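Local structure of endo-polygalacturonase (Pectobacterium carotovorum subsp. carotovorum, 1BHE) at residues A[18-23]-A[47-52]; A[67-72]-A[114-119]. The protein hydrolyses the alpha-1,4-galacturonosyl links within polygalacturonic acid, a reaction involved in the maceration and soft-rotting of plant tissue. All blocks are in the same frame, centred on the assembly; numbering follows the deposited sequence.

Contact 1 (A[18-23]-A[47-52])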
ATOM      1  N   LEU A  18      -4.178  23.867 -14.944  1.00 11.46           N
ATOM      2  CA  LEU A  18      -4.883  23.283 -16.071  1.00 11.30           C
ATOM      3  C   LEU A  18      -6.366  23.137 -15.727  1.00 11.11           C
ATOM      4  O   LEU A  18      -6.704  22.928 -14.566  1.00 10.71           O
ATOM      5  CB  LEU A  18      -4.319  21.912 -16.459  1.00 10.63           C
ATOM      6  CG  LEU A  18      -2.812  21.810 -16.716  1.00 10.84           C
ATOM      7  CD1 LEU A  18      -2.386  20.350 -16.826  1.00 10.33           C
ATOM      8  CD2 LEU A  18      -2.401  22.579 -17.967  1.00 10.63           C
ATOM      9  N   LYS A  19      -7.241  23.324 -16.711  1.00 12.10           N
ATOM     10  CA  LYS A  19      -8.684  23.227 -16.495  1.00 12.77           C
ATOM     11  C   LYS A  19      -9.241  22.054 -17.293  1.00 12.30           C
ATOM     12  O   LYS A  19      -8.929  21.892 -18.472  1.00 12.47           O
ATOM     13  CB  LYS A  19      -9.375  24.550 -16.857  1.00 14.15           C
ATOM     14  CG  LYS A  19      -8.997  25.677 -15.905  1.00 16.00           C
ATOM     15  CD  LYS A  19      -9.914  26.887 -15.993  1.00 17.98           C
ATOM     16  CE  LYS A  19      -9.372  28.026 -15.137  1.00 19.34           C
ATOM     17  NZ  LYS A  19      -9.946  29.350 -15.518  1.00 20.28           N
ATOM     18  N   ALA A  20      -9.981  21.171 -16.628  1.00 12.21           N
ATOM     19  CA  ALA A  20     -10.467  19.954 -17.268  1.00 12.66           C
ATOM     20  C   ALA A  20     -11.567  20.221 -18.292  1.00 13.01           C
ATOM     21  O   ALA A  20     -12.435  21.049 -18.058  1.00 13.21           O
ATOM     22  CB  ALA A  20     -11.000  18.982 -16.223  1.00 11.66           C
ATOM     23  N   ASP A  21     -11.547  19.475 -19.383  1.00 14.24           N
ATOM     24  CA  ASP A  21     -12.583  19.529 -20.408  1.00 15.18           C
ATOM     25  C   ASP A  21     -12.967  18.092 -20.762  1.00 15.81           C
ATOM     26  O   ASP A  21     -12.792  17.210 -19.911  1.00 16.19           O
ATOM     27  CB  ASP A  21     -12.147  20.303 -21.640  1.00 15.76           C
ATOM     28  CG  ASP A  21     -10.825  19.861 -22.230  1.00 16.29           C
ATOM     29  OD1 ASP A  21     -10.500  18.656 -22.233  1.00 15.30           O
ATOM     30  OD2 ASP A  21     -10.102  20.761 -22.713  1.00 16.94           O
ATOM     31  N   SER A  22     -13.464  17.835 -21.963  1.00 15.98           N
ATOM     32  CA  SER A  22     -13.855  16.479 -22.324  1.00 16.43           C
ATOM     33  C   SER A  22     -12.821  15.720 -23.143  1.00 16.61           C
ATOM     34  O   SER A  22     -13.088  14.573 -23.510  1.00 15.74           O
ATOM     35  CB  SER A  22     -15.196  16.523 -23.073  1.00 16.91           C
ATOM     36  OG  SER A  22     -16.189  17.120 -22.250  1.00 16.93           O
ATOM     37  N   SER A  23     -11.659  16.307 -23.406  1.00 16.66           N
ATOM     38  CA  SER A  23     -10.624  15.645 -24.196  1.00 16.94           C
ATOM     39  C   SER A  23      -9.686  14.784 -23.356  1.00 16.87           C
ATOM     40  O   SER A  23      -9.666  14.895 -22.135  1.00 16.42           O
ATOM     41  CB  SER A  23      -9.785  16.717 -24.916  1.00 17.81           C
ATOM     42  OG  SER A  23      -8.937  17.369 -23.972  1.00 18.13           O
ATOM     43  N   GLY A  47     -12.843  22.830 -15.333  1.00 13.84           N
ATOM     44  CA  GLY A  47     -13.041  23.648 -16.536  1.00 13.80           C
ATOM     45  C   GLY A  47     -14.516  23.440 -16.932  1.00 13.12           C
ATOM     46  O   GLY A  47     -15.378  23.479 -16.054  1.00 13.41           O
ATOM     47  N   SER A  48     -14.722  22.915 -18.135  1.00 13.18           N
ATOM     48  CA  SER A  48     -16.061  22.493 -18.562  1.00 13.09           C
ATOM     49  C   SER A  48     -16.447  21.198 -17.861  1.00 12.90           C
ATOM     50  O   SER A  48     -17.627  20.865 -17.688  1.00 12.58           O
ATOM     51  CB  SER A  48     -16.140  22.368 -20.074  1.00 12.99           C
ATOM     52  OG  SER A  48     -15.089  21.576 -20.595  1.00 13.55           O
ATOM     53  N   THR A  49     -15.446  20.416 -17.437  1.00 11.79           N
ATOM     54  CA  THR A  49     -15.687  19.221 -16.642  1.00 11.13           C
ATOM     55  C   THR A  49     -14.785  19.316 -15.402  1.00 11.09           C
ATOM     56  O   THR A  49     -14.053  20.294 -15.245  1.00 10.04           O
ATOM     57  CB  THR A  49     -15.390  17.883 -17.330  1.00 12.04           C
ATOM     58  OG1 THR A  49     -13.964  17.749 -17.449  1.00 12.12           O
ATOM     59  CG2 THR A  49     -16.048  17.769 -18.696  1.00 11.72           C
ATOM     60  N   SER A  50     -14.858  18.304 -14.548  1.00 10.37           N
ATOM     61  CA  SER A  50     -14.020  18.271 -13.355  1.00 10.18           C
ATOM     62  C   SER A  50     -13.191  16.986 -13.374  1.00  9.70           C
ATOM     63  O   SER A  50     -12.695  16.546 -12.343  1.00  8.98           O
ATOM     64  CB  SER A  50     -14.887  18.316 -12.098  1.00 10.33           C
ATOM     65  OG  SER A  50     -15.669  17.128 -12.031  1.00 11.32           O
ATOM     66  N   VAL A  51     -13.111  16.359 -14.548  1.00  8.99           N
ATOM     67  CA  VAL A  51     -12.409  15.085 -14.685  1.00  8.86           C
ATOM     68  C   VAL A  51     -11.302  15.159 -15.729  1.00  8.11           C
ATOM     69  O   VAL A  51     -11.550  15.497 -16.891  1.00  8.49           O
ATOM     70  CB  VAL A  51     -13.374  13.944 -15.080  1.00  8.91           C
ATOM     71  CG1 VAL A  51     -12.632  12.616 -15.238  1.00  9.08           C
ATOM     72  CG2 VAL A  51     -14.499  13.759 -14.069  1.00  9.49           C
ATOM     73  N   PHE A  52     -10.077  14.855 -15.328  1.00  7.84           N
ATOM     74  CA  PHE A  52      -8.942  14.746 -16.235  1.00  7.97           C
ATOM     75  C   PHE A  52      -8.773  13.257 -16.568  1.00  8.88           C
ATOM     76  O   PHE A  52      -8.466  12.471 -15.668  1.00  8.84           O
ATOM     77  CB  PHE A  52      -7.654  15.290 -15.630  1.00  7.84           C
ATOM     78  CG  PHE A  52      -7.583  16.787 -15.498  1.00  7.45           C
ATOM     79  CD1 PHE A  52      -8.042  17.417 -14.359  1.00  7.04           C
ATOM     80  CD2 PHE A  52      -7.041  17.554 -16.518  1.00  7.80           C
ATOM     81  CE1 PHE A  52      -7.975  18.792 -14.232  1.00  7.60           C
ATOM     82  CE2 PHE A  52      -6.970  18.935 -16.402  1.00  8.48           C
ATOM     83  CZ  PHE A  52      -7.433  19.551 -15.257  1.00  7.81           C
TER
HETATM   84  O   HOH W   1     -13.062  14.672 -19.006  1.00 24.34           O
HETATM   85  O   HOH W   2     -16.553  19.800 -22.110  1.00 18.77           O
HETATM   86  O   HOH W   3      -9.824  14.948 -19.535  1.00  9.19           O
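The Phe52 ring takes the methyl of Ala20 over the centre of one face and has the carbonyl end of Leu18 at its edge, Leu18 O lying 3.5 Å from Phe52 CZ. This is packing at the N-terminal end of the right-handed parallel beta-helix of family 28, where strand 14-19 runs out into a loop and the turn after strand 41-45 leads into strand 51-58. Ala20 CB sits 3.7 Å from the centroid of the Phe52 ring, only 13° off its normal, which defines a CH-pi contact. With CG anti to its own carbonyl carbon, Phe52 presents this ring face to Ala20 CB, while Leu18 CB packs against CE2. Ile29 of helix 26-33 and Leu44 also touch this ring, so the aromatic group joins the helix to the first turn of strands.

The backbone of the loop is held by Thr49. Its amide donates to Ala20 O along an almost straight N-H...O line (175°), although the donor stands above the carbonyl plane. One residue on, the Thr49 hydroxyl donates to Asp21 O, again from above the plane, with OG1 between the backbone N and carbonyl carbon (chi1 72°). That same OG1 receives a weak bond from Val51 N, which ties the turn to the start of the strand. Gly47, which has no side chain, brings its CA within 3.1 Å of Ala20 O.

Waters complete the join: one bridges Ser22 OG and Ser48 OG, and another lies within hydrogen-bonding distance of both Asp21 O and Val51 O. Asp21 forms an Asx turn, its OD1 accepting from the backbone N of Ser23. From the same face of the carboxylate, Ser23 OG donates to Asp21 OD1 at 2.7 Å.

Contact 2 (A[67-72]-A[114-119])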
ATOM      1  N   ILE A  67      -4.257  18.323  -7.009  1.00  8.06           N
ATOM      2  CA  ILE A  67      -5.597  18.082  -7.556  1.00  8.95           C
ATOM      3  C   ILE A  67      -6.629  18.800  -6.693  1.00  8.62           C
ATOM      4  O   ILE A  67      -6.710  18.552  -5.492  1.00  7.19           O
ATOM      5  CB  ILE A  67      -5.934  16.582  -7.600  1.00  8.93           C
ATOM      6  CG1 ILE A  67      -4.767  15.768  -8.169  1.00  9.53           C
ATOM      7  CG2 ILE A  67      -7.196  16.320  -8.417  1.00  9.12           C
ATOM      8  CD1 ILE A  67      -4.919  14.268  -8.036  1.00  9.52           C
ATOM      9  N   ASP A  68      -7.375  19.735  -7.262  1.00  8.87           N
ATOM     10  CA  ASP A  68      -8.333  20.526  -6.499  1.00 10.00           C
ATOM     11  C   ASP A  68      -9.488  19.722  -5.907  1.00 10.66           C
ATOM     12  O   ASP A  68      -9.892  18.683  -6.425  1.00  9.41           O
ATOM     13  CB  ASP A  68      -8.951  21.598  -7.403  1.00 10.79           C
ATOM     14  CG  ASP A  68      -8.079  22.782  -7.719  1.00 12.32           C
ATOM     15  OD1 ASP A  68      -6.898  22.837  -7.319  1.00 12.54           O
ATOM     16  OD2 ASP A  68      -8.588  23.701  -8.409  1.00 13.48           O
ATOM     17  N   LYS A  69     -10.086  20.273  -4.849  1.00 11.01           N
ATOM     18  CA  LYS A  69     -11.295  19.710  -4.269  1.00 13.09           C
ATOM     19  C   LYS A  69     -12.328  19.531  -5.385  1.00 12.08           C
ATOM     20  O   LYS A  69     -12.455  20.403  -6.243  1.00 12.60           O
ATOM     21  CB  LYS A  69     -11.930  20.608  -3.204  1.00 15.64           C
ATOM     22  CG  LYS A  69     -11.004  21.406  -2.319  1.00 18.72           C
ATOM     23  CD  LYS A  69     -11.512  21.472  -0.883  1.00 20.80           C
ATOM     24  CE  LYS A  69     -10.507  22.120   0.052  1.00 22.05           C
ATOM     25  NZ  LYS A  69     -10.559  21.510   1.417  1.00 22.68           N
ATOM     26  N   GLY A  70     -13.028  18.412  -5.409  1.00 11.31           N
ATOM     27  CA  GLY A  70     -14.035  18.147  -6.422  1.00 10.61           C
ATOM     28  C   GLY A  70     -13.511  17.749  -7.788  1.00  9.99           C
ATOM     29  O   GLY A  70     -14.318  17.546  -8.705  1.00 10.21           O
ATOM     30  N   VAL A  71     -12.200  17.711  -7.998  1.00  8.43           N
ATOM     31  CA  VAL A  71     -11.627  17.353  -9.289  1.00  7.88           C
ATOM     32  C   VAL A  71     -11.122  15.911  -9.185  1.00  7.64           C
ATOM     33  O   VAL A  71     -10.695  15.489  -8.107  1.00  6.97           O
ATOM     34  CB  VAL A  71     -10.488  18.301  -9.699  1.00  7.71           C
ATOM     35  CG1 VAL A  71      -9.713  17.827 -10.919  1.00  7.62           C
ATOM     36  CG2 VAL A  71     -11.046  19.697  -9.983  1.00  8.10           C
ATOM     37  N   THR A  72     -11.208  15.192 -10.293  1.00  6.81           N
ATOM     38  CA  THR A  72     -10.757  13.807 -10.328  1.00  7.28           C
ATOM     39  C   THR A  72      -9.747  13.603 -11.454  1.00  7.10           C
ATOM     40  O   THR A  72      -9.983  14.042 -12.582  1.00  7.56           O
ATOM     41  CB  THR A  72     -11.950  12.855 -10.553  1.00  7.70           C
ATOM     42  OG1 THR A  72     -12.927  13.056  -9.515  1.00  8.14           O
ATOM     43  CG2 THR A  72     -11.517  11.399 -10.530  1.00  7.59           C
ATOM     44  N   TYR A 114      -0.643  15.869  -4.107  1.00  4.95           N
ATOM     45  CA  TYR A 114      -1.460  16.596  -3.141  1.00  5.76           C
ATOM     46  C   TYR A 114      -2.918  16.702  -3.581  1.00  6.30           C
ATOM     47  O   TYR A 114      -3.169  16.852  -4.782  1.00  6.49           O
ATOM     48  CB  TYR A 114      -0.903  18.034  -2.971  1.00  5.98           C
ATOM     49  CG  TYR A 114       0.524  18.074  -2.458  1.00  6.33           C
ATOM     50  CD1 TYR A 114       1.605  17.887  -3.314  1.00  6.70           C
ATOM     51  CD2 TYR A 114       0.792  18.237  -1.109  1.00  7.08           C
ATOM     52  CE1 TYR A 114       2.902  17.840  -2.833  1.00  7.10           C
ATOM     53  CE2 TYR A 114       2.088  18.218  -0.617  1.00  7.46           C
ATOM     54  CZ  TYR A 114       3.136  18.008  -1.488  1.00  7.68           C
ATOM     55  OH  TYR A 114       4.425  17.991  -1.003  1.00  8.26           O
ATOM     56  N   GLY A 115      -3.854  16.645  -2.644  1.00  6.47           N
ATOM     57  CA  GLY A 115      -5.278  16.816  -2.932  1.00  7.18           C
ATOM     58  C   GLY A 115      -5.767  18.191  -2.473  1.00  8.13           C
ATOM     59  O   GLY A 115      -5.051  19.174  -2.617  1.00  7.94           O
ATOM     60  N   PRO A 116      -7.032  18.277  -2.062  1.00  8.58           N
ATOM     61  CA  PRO A 116      -7.878  17.154  -1.762  1.00  8.87           C
ATOM     62  C   PRO A 116      -8.785  16.593  -2.833  1.00  8.73           C
ATOM     63  O   PRO A 116      -9.806  15.973  -2.510  1.00  9.52           O
ATOM     64  CB  PRO A 116      -8.736  17.684  -0.593  1.00  9.18           C
ATOM     65  CG  PRO A 116      -8.945  19.114  -0.958  1.00  9.21           C
ATOM     66  CD  PRO A 116      -7.671  19.555  -1.626  1.00  9.80           C
ATOM     67  N   GLY A 117      -8.366  16.675  -4.081  1.00  8.68           N
ATOM     68  CA  GLY A 117      -9.014  15.991  -5.187  1.00  8.18           C
ATOM     69  C   GLY A 117      -8.813  14.479  -5.054  1.00  8.00           C
ATOM     70  O   GLY A 117      -8.295  13.959  -4.070  1.00  7.44           O
ATOM     71  N   THR A 118      -9.268  13.769  -6.076  1.00  7.81           N
ATOM     72  CA  THR A 118      -9.245  12.324  -6.154  1.00  8.06           C
ATOM     73  C   THR A 118      -8.494  11.770  -7.356  1.00  7.84           C
ATOM     74  O   THR A 118      -8.505  12.341  -8.442  1.00  7.70           O
ATOM     75  CB  THR A 118     -10.727  11.857  -6.286  1.00  8.08           C
ATOM     76  OG1 THR A 118     -11.448  12.296  -5.125  1.00  7.37           O
ATOM     77  CG2 THR A 118     -10.856  10.352  -6.413  1.00  8.50           C
ATOM     78  N   ILE A 119      -7.866  10.618  -7.151  1.00  7.16           N
ATOM     79  CA  ILE A 119      -7.237   9.844  -8.214  1.00  6.86           C
ATOM     80  C   ILE A 119      -8.073   8.552  -8.293  1.00  6.80           C
ATOM     81  O   ILE A 119      -8.197   7.842  -7.292  1.00  6.30           O
ATOM     82  CB  ILE A 119      -5.763   9.516  -7.973  1.00  7.20           C
ATOM     83  CG1 ILE A 119      -4.960  10.817  -7.876  1.00  6.79           C
ATOM     84  CG2 ILE A 119      -5.229   8.626  -9.096  1.00  7.39           C
ATOM     85  CD1 ILE A 119      -3.506  10.656  -7.482  1.00  6.58           C
TER
HETATM   86  O   HOH W   4     -12.503  16.218  -3.519  1.00 13.50           O
HETATM   87  O   HOH W   5     -12.516  14.740  -6.178  1.00  9.48           O
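Lys69 crosses Pro116 obliquely, its CG, CD and CE gathering round the ring atom CG; the closest pair, Lys69 CG to Pro116 CG, is a tight 3.4 Å. A cis peptide bond precedes Pro116. On the inner side Ile67 CD1 meets Ile119 CG1 at 3.5 Å, the two side chains crossing at about a right angle.

These residues belong to successive coils of the parallel beta-helix. Ile67 N donates to Tyr114 O and Ile67 O accepts from Gly117 N, the latter from 49° out of the carbonyl plane. After a type II turn from Asp68 to Val71, with Gly70 at positive phi, Thr118 N donates to Val71 O at 3.0 Å, and Thr72 and Thr118 form a parallel bridge with side chains side by side. Gly117, with no side chain, has its CA 3.1 Å from Asp68 O. Two waters bridge Gly70 N to Pro116 O and Val71 O to Thr118 OG1.

The Asp68 carboxylate is engaged outside this contact, in a salt bridge with Arg43 and a hydrogen bond with Ser45. All three direct hydrogen bonds between the segments join backbone atoms, which implies that the main chain sets the register and the side chains pack around it.

Contacts 1 and 2 lie near each other in the same parallel beta-helix, with centres about 13 Å apart and on the same side of the chain's centre. They meet directly through parallel strands 51-58 and 72-75: Phe52 N lies 2.9 Å from Thr72 O, and Ser50 O 2.9 Å from Thr72 N, both probable hydrogen bonds. Thr72 thus pairs with 47-52 on one side and with Thr118 on the other. Contact 1 is the more peripheral, about 29 Å from the chain centre to its own centre, against about 19 Å for contact 2. Both lie away from the active-site residues, Asp223 (the predicted proton donor) and His251 (inferred).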